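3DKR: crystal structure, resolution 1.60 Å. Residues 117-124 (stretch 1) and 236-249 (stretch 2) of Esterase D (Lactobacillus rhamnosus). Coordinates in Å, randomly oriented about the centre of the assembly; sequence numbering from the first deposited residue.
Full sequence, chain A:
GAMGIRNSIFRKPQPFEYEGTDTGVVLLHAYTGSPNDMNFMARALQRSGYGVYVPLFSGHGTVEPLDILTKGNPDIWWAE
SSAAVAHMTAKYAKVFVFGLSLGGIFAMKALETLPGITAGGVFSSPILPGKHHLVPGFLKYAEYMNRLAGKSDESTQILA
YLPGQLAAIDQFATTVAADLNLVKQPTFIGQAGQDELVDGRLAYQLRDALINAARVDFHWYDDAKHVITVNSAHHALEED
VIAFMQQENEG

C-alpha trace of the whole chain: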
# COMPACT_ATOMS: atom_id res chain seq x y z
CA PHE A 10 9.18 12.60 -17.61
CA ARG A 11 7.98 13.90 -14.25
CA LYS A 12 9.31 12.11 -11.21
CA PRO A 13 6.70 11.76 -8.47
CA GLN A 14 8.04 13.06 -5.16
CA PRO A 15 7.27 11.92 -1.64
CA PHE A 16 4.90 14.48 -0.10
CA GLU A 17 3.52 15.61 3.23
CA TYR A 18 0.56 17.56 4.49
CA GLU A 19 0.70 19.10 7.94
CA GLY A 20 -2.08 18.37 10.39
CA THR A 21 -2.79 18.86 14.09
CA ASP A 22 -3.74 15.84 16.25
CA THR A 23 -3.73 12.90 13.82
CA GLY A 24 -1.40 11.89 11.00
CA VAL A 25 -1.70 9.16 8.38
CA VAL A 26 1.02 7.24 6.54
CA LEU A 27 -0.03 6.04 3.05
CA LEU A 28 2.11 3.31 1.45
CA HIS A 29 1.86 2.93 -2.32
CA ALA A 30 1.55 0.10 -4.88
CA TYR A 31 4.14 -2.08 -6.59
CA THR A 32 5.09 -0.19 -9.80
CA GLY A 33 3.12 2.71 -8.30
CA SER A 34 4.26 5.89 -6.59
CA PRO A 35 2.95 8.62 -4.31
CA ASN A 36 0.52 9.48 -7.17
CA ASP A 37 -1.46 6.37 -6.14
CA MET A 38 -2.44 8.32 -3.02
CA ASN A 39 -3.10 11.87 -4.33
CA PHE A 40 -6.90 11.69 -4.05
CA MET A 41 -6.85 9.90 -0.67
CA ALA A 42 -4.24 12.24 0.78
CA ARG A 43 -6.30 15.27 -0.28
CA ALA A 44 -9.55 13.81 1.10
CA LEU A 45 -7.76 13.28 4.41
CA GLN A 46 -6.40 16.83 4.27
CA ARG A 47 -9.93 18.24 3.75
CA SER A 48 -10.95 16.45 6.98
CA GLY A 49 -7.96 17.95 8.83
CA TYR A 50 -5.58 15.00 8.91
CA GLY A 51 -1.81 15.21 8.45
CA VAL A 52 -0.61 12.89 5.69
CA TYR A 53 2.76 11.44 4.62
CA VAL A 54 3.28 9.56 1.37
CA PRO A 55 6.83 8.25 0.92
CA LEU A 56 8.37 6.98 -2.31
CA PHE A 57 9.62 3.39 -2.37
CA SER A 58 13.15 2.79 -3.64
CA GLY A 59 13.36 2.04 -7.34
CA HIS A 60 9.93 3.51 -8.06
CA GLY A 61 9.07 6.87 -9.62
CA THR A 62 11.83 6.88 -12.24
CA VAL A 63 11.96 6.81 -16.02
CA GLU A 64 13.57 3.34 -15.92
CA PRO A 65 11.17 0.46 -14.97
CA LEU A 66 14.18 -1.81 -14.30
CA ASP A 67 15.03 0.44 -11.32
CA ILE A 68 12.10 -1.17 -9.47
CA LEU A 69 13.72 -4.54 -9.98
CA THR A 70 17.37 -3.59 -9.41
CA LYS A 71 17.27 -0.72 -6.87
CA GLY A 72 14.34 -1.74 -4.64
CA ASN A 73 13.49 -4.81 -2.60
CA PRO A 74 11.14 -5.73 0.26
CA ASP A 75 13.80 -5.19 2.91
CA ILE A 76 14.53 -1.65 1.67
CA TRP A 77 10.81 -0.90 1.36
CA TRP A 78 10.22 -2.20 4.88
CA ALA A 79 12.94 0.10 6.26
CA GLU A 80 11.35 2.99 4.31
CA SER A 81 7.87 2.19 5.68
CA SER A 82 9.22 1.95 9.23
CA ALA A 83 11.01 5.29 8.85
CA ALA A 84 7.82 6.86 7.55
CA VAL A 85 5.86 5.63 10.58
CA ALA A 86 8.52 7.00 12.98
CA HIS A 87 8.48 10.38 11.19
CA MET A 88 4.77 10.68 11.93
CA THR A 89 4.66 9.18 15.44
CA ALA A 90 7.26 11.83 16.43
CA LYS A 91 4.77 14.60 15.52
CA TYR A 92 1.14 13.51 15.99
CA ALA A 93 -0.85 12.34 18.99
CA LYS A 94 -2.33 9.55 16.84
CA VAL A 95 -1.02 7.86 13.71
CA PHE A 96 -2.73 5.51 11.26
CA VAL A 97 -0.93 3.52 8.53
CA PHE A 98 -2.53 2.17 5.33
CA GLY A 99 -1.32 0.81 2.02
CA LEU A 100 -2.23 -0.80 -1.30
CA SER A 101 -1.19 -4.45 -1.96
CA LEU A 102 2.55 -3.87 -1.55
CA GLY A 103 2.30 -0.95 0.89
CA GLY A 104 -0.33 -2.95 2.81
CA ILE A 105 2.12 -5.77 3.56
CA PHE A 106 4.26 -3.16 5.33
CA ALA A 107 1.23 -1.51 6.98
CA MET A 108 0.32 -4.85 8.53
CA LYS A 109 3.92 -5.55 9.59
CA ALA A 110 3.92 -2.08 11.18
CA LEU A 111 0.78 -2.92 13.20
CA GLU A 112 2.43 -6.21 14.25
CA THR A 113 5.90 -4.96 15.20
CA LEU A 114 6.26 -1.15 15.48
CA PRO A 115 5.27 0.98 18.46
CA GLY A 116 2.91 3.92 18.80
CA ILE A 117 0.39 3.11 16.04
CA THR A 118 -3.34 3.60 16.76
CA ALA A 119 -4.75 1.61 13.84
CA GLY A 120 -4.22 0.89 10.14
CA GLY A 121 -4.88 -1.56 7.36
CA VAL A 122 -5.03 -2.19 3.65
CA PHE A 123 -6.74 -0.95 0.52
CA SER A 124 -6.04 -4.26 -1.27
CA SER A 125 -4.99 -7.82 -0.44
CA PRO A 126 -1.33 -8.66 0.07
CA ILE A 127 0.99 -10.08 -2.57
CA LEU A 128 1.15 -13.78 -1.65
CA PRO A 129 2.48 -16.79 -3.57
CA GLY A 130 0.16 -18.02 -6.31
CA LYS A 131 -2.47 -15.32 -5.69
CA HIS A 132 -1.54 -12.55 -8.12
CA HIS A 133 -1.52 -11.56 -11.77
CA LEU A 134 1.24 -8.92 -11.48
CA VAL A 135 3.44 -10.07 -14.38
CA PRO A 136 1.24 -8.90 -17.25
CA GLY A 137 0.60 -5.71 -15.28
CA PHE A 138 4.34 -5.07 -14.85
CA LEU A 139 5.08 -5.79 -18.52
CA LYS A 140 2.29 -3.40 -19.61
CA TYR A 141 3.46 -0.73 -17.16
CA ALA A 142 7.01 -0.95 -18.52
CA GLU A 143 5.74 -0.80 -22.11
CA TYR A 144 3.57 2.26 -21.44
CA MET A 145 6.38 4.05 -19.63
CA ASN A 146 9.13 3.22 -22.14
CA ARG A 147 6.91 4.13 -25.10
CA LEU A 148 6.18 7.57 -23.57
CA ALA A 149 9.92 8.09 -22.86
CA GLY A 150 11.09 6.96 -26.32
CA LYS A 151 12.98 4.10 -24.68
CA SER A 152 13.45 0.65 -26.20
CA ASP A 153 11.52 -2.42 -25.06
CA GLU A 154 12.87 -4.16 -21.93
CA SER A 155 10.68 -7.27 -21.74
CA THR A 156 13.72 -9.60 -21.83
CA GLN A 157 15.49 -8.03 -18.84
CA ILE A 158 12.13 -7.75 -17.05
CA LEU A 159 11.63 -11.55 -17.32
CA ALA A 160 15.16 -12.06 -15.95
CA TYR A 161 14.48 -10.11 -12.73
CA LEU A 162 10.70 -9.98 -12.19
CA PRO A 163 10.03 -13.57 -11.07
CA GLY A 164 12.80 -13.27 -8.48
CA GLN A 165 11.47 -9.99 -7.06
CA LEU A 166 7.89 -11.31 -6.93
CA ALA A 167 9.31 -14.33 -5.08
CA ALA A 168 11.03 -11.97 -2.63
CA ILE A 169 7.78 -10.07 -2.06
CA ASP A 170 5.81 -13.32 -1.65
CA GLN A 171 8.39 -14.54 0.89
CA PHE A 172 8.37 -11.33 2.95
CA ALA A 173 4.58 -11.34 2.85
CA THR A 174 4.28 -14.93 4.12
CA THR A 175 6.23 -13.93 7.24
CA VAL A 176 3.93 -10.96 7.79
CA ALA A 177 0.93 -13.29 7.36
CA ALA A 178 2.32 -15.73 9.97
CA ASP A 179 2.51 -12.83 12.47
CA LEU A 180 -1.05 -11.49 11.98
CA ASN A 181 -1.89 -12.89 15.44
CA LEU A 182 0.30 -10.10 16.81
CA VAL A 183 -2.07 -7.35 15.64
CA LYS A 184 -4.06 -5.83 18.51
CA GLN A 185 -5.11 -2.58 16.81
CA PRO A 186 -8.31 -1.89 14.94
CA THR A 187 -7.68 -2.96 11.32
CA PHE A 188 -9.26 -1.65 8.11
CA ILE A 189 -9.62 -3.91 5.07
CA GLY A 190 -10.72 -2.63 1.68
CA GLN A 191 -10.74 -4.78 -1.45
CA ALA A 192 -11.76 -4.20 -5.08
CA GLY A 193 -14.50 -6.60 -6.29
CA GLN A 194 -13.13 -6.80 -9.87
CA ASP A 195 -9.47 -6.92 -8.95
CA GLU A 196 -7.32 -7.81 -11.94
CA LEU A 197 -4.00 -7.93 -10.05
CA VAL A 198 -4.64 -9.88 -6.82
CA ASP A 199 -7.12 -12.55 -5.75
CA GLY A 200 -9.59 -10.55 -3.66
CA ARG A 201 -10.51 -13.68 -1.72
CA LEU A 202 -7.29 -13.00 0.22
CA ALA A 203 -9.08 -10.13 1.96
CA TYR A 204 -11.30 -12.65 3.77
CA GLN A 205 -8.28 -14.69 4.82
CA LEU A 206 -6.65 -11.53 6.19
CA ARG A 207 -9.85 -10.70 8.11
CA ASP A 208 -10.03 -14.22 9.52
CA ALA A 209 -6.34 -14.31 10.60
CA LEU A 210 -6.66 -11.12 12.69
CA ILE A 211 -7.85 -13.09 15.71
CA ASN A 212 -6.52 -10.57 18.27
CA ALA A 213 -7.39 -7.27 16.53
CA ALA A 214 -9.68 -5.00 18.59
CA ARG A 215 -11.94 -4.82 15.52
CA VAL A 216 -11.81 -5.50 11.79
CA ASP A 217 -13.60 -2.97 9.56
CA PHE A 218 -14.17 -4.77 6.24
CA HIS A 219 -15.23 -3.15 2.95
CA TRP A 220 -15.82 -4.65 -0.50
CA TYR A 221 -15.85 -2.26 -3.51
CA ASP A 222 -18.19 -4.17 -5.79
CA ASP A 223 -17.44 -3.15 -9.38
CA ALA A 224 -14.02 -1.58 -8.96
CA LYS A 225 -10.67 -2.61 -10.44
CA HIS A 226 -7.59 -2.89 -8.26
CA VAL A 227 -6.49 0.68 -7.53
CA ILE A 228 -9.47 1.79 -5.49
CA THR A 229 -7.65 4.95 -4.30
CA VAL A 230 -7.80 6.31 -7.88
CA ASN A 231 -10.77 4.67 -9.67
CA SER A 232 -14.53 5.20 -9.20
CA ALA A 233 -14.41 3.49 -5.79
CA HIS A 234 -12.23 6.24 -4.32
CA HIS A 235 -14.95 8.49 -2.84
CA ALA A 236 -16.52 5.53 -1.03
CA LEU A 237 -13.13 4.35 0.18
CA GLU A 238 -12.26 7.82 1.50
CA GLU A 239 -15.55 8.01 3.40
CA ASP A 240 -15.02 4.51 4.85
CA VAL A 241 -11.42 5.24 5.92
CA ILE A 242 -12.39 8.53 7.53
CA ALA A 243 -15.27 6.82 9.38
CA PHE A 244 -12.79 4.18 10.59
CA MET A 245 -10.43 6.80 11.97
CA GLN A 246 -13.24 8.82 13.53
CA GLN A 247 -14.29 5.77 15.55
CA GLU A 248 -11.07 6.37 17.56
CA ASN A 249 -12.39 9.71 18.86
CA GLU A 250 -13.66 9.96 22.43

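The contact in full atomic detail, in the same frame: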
# COMPACT_ATOMS: atom_id res chain seq x y z
N ILE A 117 1.40 3.01 17.10
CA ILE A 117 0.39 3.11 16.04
C ILE A 117 -1.03 2.83 16.54
O ILE A 117 -1.30 1.78 17.14
CB ILE A 117 0.70 2.15 14.86
CG1 ILE A 117 2.12 2.40 14.33
CG2 ILE A 117 -0.34 2.34 13.74
CD1 ILE A 117 2.64 1.30 13.36
N THR A 118 -1.96 3.75 16.30
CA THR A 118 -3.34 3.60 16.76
C THR A 118 -4.11 2.52 16.00
O THR A 118 -4.79 1.71 16.61
CB THR A 118 -4.09 4.94 16.64
OG1 THR A 118 -3.51 5.86 17.58
CG2 THR A 118 -5.58 4.80 16.92
N ALA A 119 -4.01 2.54 14.67
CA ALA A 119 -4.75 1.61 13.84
C ALA A 119 -4.23 1.72 12.40
O ALA A 119 -3.35 2.53 12.12
CB ALA A 119 -6.24 1.90 13.91
N GLY A 120 -4.74 0.89 11.51
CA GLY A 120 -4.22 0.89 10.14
C GLY A 120 -4.87 -0.20 9.35
O GLY A 120 -5.87 -0.75 9.76
N GLY A 121 -4.30 -0.51 8.19
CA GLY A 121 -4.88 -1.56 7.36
C GLY A 121 -4.51 -1.44 5.89
O GLY A 121 -3.48 -0.86 5.55
N VAL A 122 -5.35 -2.02 5.05
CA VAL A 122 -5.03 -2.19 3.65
C VAL A 122 -6.17 -1.74 2.75
O VAL A 122 -7.34 -1.81 3.12
CB VAL A 122 -4.65 -3.64 3.32
CG1 VAL A 122 -3.56 -4.15 4.30
CG2 VAL A 122 -5.88 -4.54 3.36
N PHE A 123 -5.80 -1.29 1.56
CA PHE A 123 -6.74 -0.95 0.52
C PHE A 123 -6.75 -2.00 -0.60
O PHE A 123 -7.46 -1.81 -1.60
CB PHE A 123 -6.41 0.41 -0.09
CG PHE A 123 -6.33 1.54 0.90
CD1 PHE A 123 -7.10 1.56 2.06
CD2 PHE A 123 -5.52 2.63 0.63
CE1 PHE A 123 -7.03 2.64 2.93
CE2 PHE A 123 -5.46 3.70 1.49
CZ PHE A 123 -6.21 3.70 2.64
N SER A 124 -5.95 -3.05 -0.44
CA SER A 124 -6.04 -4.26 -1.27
C SER A 124 -5.30 -5.41 -0.59
O SER A 124 -4.52 -5.19 0.35
CB SER A 124 -5.48 -4.03 -2.68
OG SER A 124 -5.97 -5.02 -3.58
N ALA A 236 -16.01 6.45 -2.03
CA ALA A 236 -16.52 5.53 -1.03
C ALA A 236 -15.41 5.11 -0.08
O ALA A 236 -15.61 5.05 1.12
CB ALA A 236 -17.13 4.32 -1.68
N LEU A 237 -14.25 4.80 -0.64
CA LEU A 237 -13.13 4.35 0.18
C LEU A 237 -12.73 5.44 1.17
O LEU A 237 -12.53 5.18 2.36
CB LEU A 237 -11.94 4.00 -0.71
CG LEU A 237 -10.67 3.62 0.06
CD1 LEU A 237 -10.85 2.29 0.83
CD2 LEU A 237 -9.49 3.56 -0.89
N GLU A 238 -12.62 6.66 0.66
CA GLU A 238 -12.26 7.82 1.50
C GLU A 238 -13.25 7.98 2.65
O GLU A 238 -12.86 8.09 3.80
CB GLU A 238 -12.20 9.08 0.64
CG GLU A 238 -11.02 9.05 -0.34
CD GLU A 238 -11.18 9.91 -1.57
OE1 GLU A 238 -12.14 10.73 -1.66
OE2 GLU A 238 -10.33 9.76 -2.47
N GLU A 239 -14.54 7.94 2.35
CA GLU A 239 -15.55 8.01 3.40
C GLU A 239 -15.40 6.89 4.43
O GLU A 239 -15.47 7.13 5.64
CB GLU A 239 -16.95 8.00 2.79
CG GLU A 239 -17.22 9.20 1.88
N ASP A 240 -15.16 5.67 3.95
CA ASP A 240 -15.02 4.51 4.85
C ASP A 240 -13.79 4.64 5.75
O ASP A 240 -13.83 4.35 6.95
CB ASP A 240 -14.94 3.22 4.04
CG ASP A 240 -16.24 2.90 3.30
OD1 ASP A 240 -17.32 3.40 3.72
OD2 ASP A 240 -16.18 2.13 2.31
N VAL A 241 -12.67 5.08 5.16
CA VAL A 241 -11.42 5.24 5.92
C VAL A 241 -11.55 6.33 6.99
O VAL A 241 -11.10 6.19 8.14
CB VAL A 241 -10.24 5.55 4.97
CG1 VAL A 241 -9.00 6.03 5.75
CG2 VAL A 241 -9.94 4.33 4.06
N ILE A 242 -12.18 7.43 6.60
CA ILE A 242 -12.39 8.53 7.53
C ILE A 242 -13.32 8.09 8.66
O ILE A 242 -13.03 8.36 9.82
CB ILE A 242 -12.88 9.78 6.77
CG1 ILE A 242 -11.74 10.31 5.90
CG2 ILE A 242 -13.33 10.86 7.75
CD1 ILE A 242 -12.13 11.41 4.93
N ALA A 243 -14.38 7.36 8.33
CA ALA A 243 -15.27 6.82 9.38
C ALA A 243 -14.51 5.92 10.35
O ALA A 243 -14.70 5.97 11.58
CB ALA A 243 -16.42 6.07 8.76
N PHE A 244 -13.62 5.09 9.81
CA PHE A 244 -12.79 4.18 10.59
C PHE A 244 -11.92 4.93 11.59
O PHE A 244 -11.84 4.56 12.77
CB PHE A 244 -11.95 3.33 9.63
CG PHE A 244 -10.92 2.47 10.28
CD1 PHE A 244 -11.26 1.23 10.84
CD2 PHE A 244 -9.59 2.85 10.29
CE1 PHE A 244 -10.29 0.43 11.41
CE2 PHE A 244 -8.62 2.05 10.88
CZ PHE A 244 -8.96 0.84 11.43
N MET A 245 -11.27 5.99 11.11
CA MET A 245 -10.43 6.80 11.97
C MET A 245 -11.25 7.55 13.01
O MET A 245 -10.85 7.64 14.17
CB MET A 245 -9.61 7.76 11.11
CG MET A 245 -8.54 6.99 10.36
SD MET A 245 -7.22 8.04 9.71
CE MET A 245 -8.19 8.64 8.42
N GLN A 246 -12.42 8.03 12.61
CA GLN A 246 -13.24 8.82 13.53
C GLN A 246 -13.80 7.99 14.68
O GLN A 246 -14.10 8.53 15.75
CB GLN A 246 -14.37 9.51 12.76
CG GLN A 246 -13.91 10.74 12.02
CD GLN A 246 -13.55 11.86 12.98
OE1 GLN A 246 -12.47 11.88 13.56
NE2 GLN A 246 -14.49 12.79 13.18
N GLN A 247 -13.93 6.69 14.46
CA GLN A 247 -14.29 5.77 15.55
C GLN A 247 -13.30 5.76 16.71
O GLN A 247 -13.67 5.36 17.82
CB GLN A 247 -14.46 4.35 14.99
CG GLN A 247 -15.74 4.17 14.22
CD GLN A 247 -16.96 4.19 15.12
OE1 GLN A 247 -16.98 3.54 16.17
NE2 GLN A 247 -18.00 4.94 14.72
N GLU A 248 -12.06 6.20 16.47
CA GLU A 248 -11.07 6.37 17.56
C GLU A 248 -11.22 7.64 18.41
O GLU A 248 -10.51 7.80 19.41
CB GLU A 248 -9.65 6.28 16.99
CG GLU A 248 -9.36 4.91 16.39
CD GLU A 248 -9.51 3.80 17.40
OE1 GLU A 248 -8.84 3.85 18.45
OE2 GLU A 248 -10.32 2.89 17.18
N ASN A 249 -12.13 8.53 18.04
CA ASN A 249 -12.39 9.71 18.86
C ASN A 249 -13.12 9.33 20.14
O ASN A 249 -13.82 8.31 20.20
CB ASN A 249 -13.24 10.74 18.10
CG ASN A 249 -12.50 11.38 16.95
OD1 ASN A 249 -11.26 11.45 16.93
ND2 ASN A 249 -13.26 11.87 15.99

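How do the two backbones lie against each other? Stretch 1 contains a short strand that runs through Gly 120 and Gly 121 to Val 122, and stretch 2 is the last part of a helix that leads into a turn. They run in opposite senses: Thr 118 lies nearest Glu 248, with 8.3 Å between their CA atoms, whereas Phe 123 lies nearest Leu 237, again with 8.3 Å from CA to CA. The helix holds itself together by its own ladder, for example Val 241 N to Leu 237 O at 2.8 Å. A type I turn spans Gln 246 to Asn 249, with Asn 249 N bonded to Gln 246 O at 3.0 Å. No hydrogen bond crosses between the stretches, so the contact rests on packing, mostly between side chains but also of Phe 244 against the backbone of Gly 120.

What does Phe 123 pack against? Its side chain, with chi1 in the m well, meets two residues one helical turn apart, Leu 237 and Val 241, both pointing toward the strand side. CD2 of Leu 237 sits over one face of the ring, 4.3 Å from the Phe 123 ring centroid and only 15° off its normal, which makes a CH-pi contact. The other methyl of the same leucine also touches the ring, Leu 237 CD1 lying 4.0 Å from Phe 123 CD1. Val 241 CG2 approaches obliquely and comes closer still, 3.5 Å from Phe 123 CE1.

Where does Phe 244 reach? Its CA-to-CB bond points toward stretch 1, and with chi1 near 172° the ring's CZ lies 3.8 Å from Ala 119 CB and 3.9 Å from Gly 120 O. Both approaches are oblique to the ring. Phe 244 does not explain either glycine: a CB on Gly 120 would point away from the helix. At Gly 121 the backbone angles alone call for glycine, since a CB there would be jammed against the preceding carbonyl oxygen; an ideal CB on Gly 121 would be 5.3 Å from Phe 244 CZ, too far to clash.

How does the contact finish beyond the helix? At the more exposed end, Thr 118 and Glu 248 point toward each other, and Thr 118 CG2 lies 3.7 Å from Glu 248 OE1. This is a methyl-to-carboxylate approach rather than a hydrogen bond; Glu 248 OE2 is satisfied elsewhere in the structure. The turn is braced separately by Asn 249 ND2, which donates to Gln 246 OE1 at 2.6 Å.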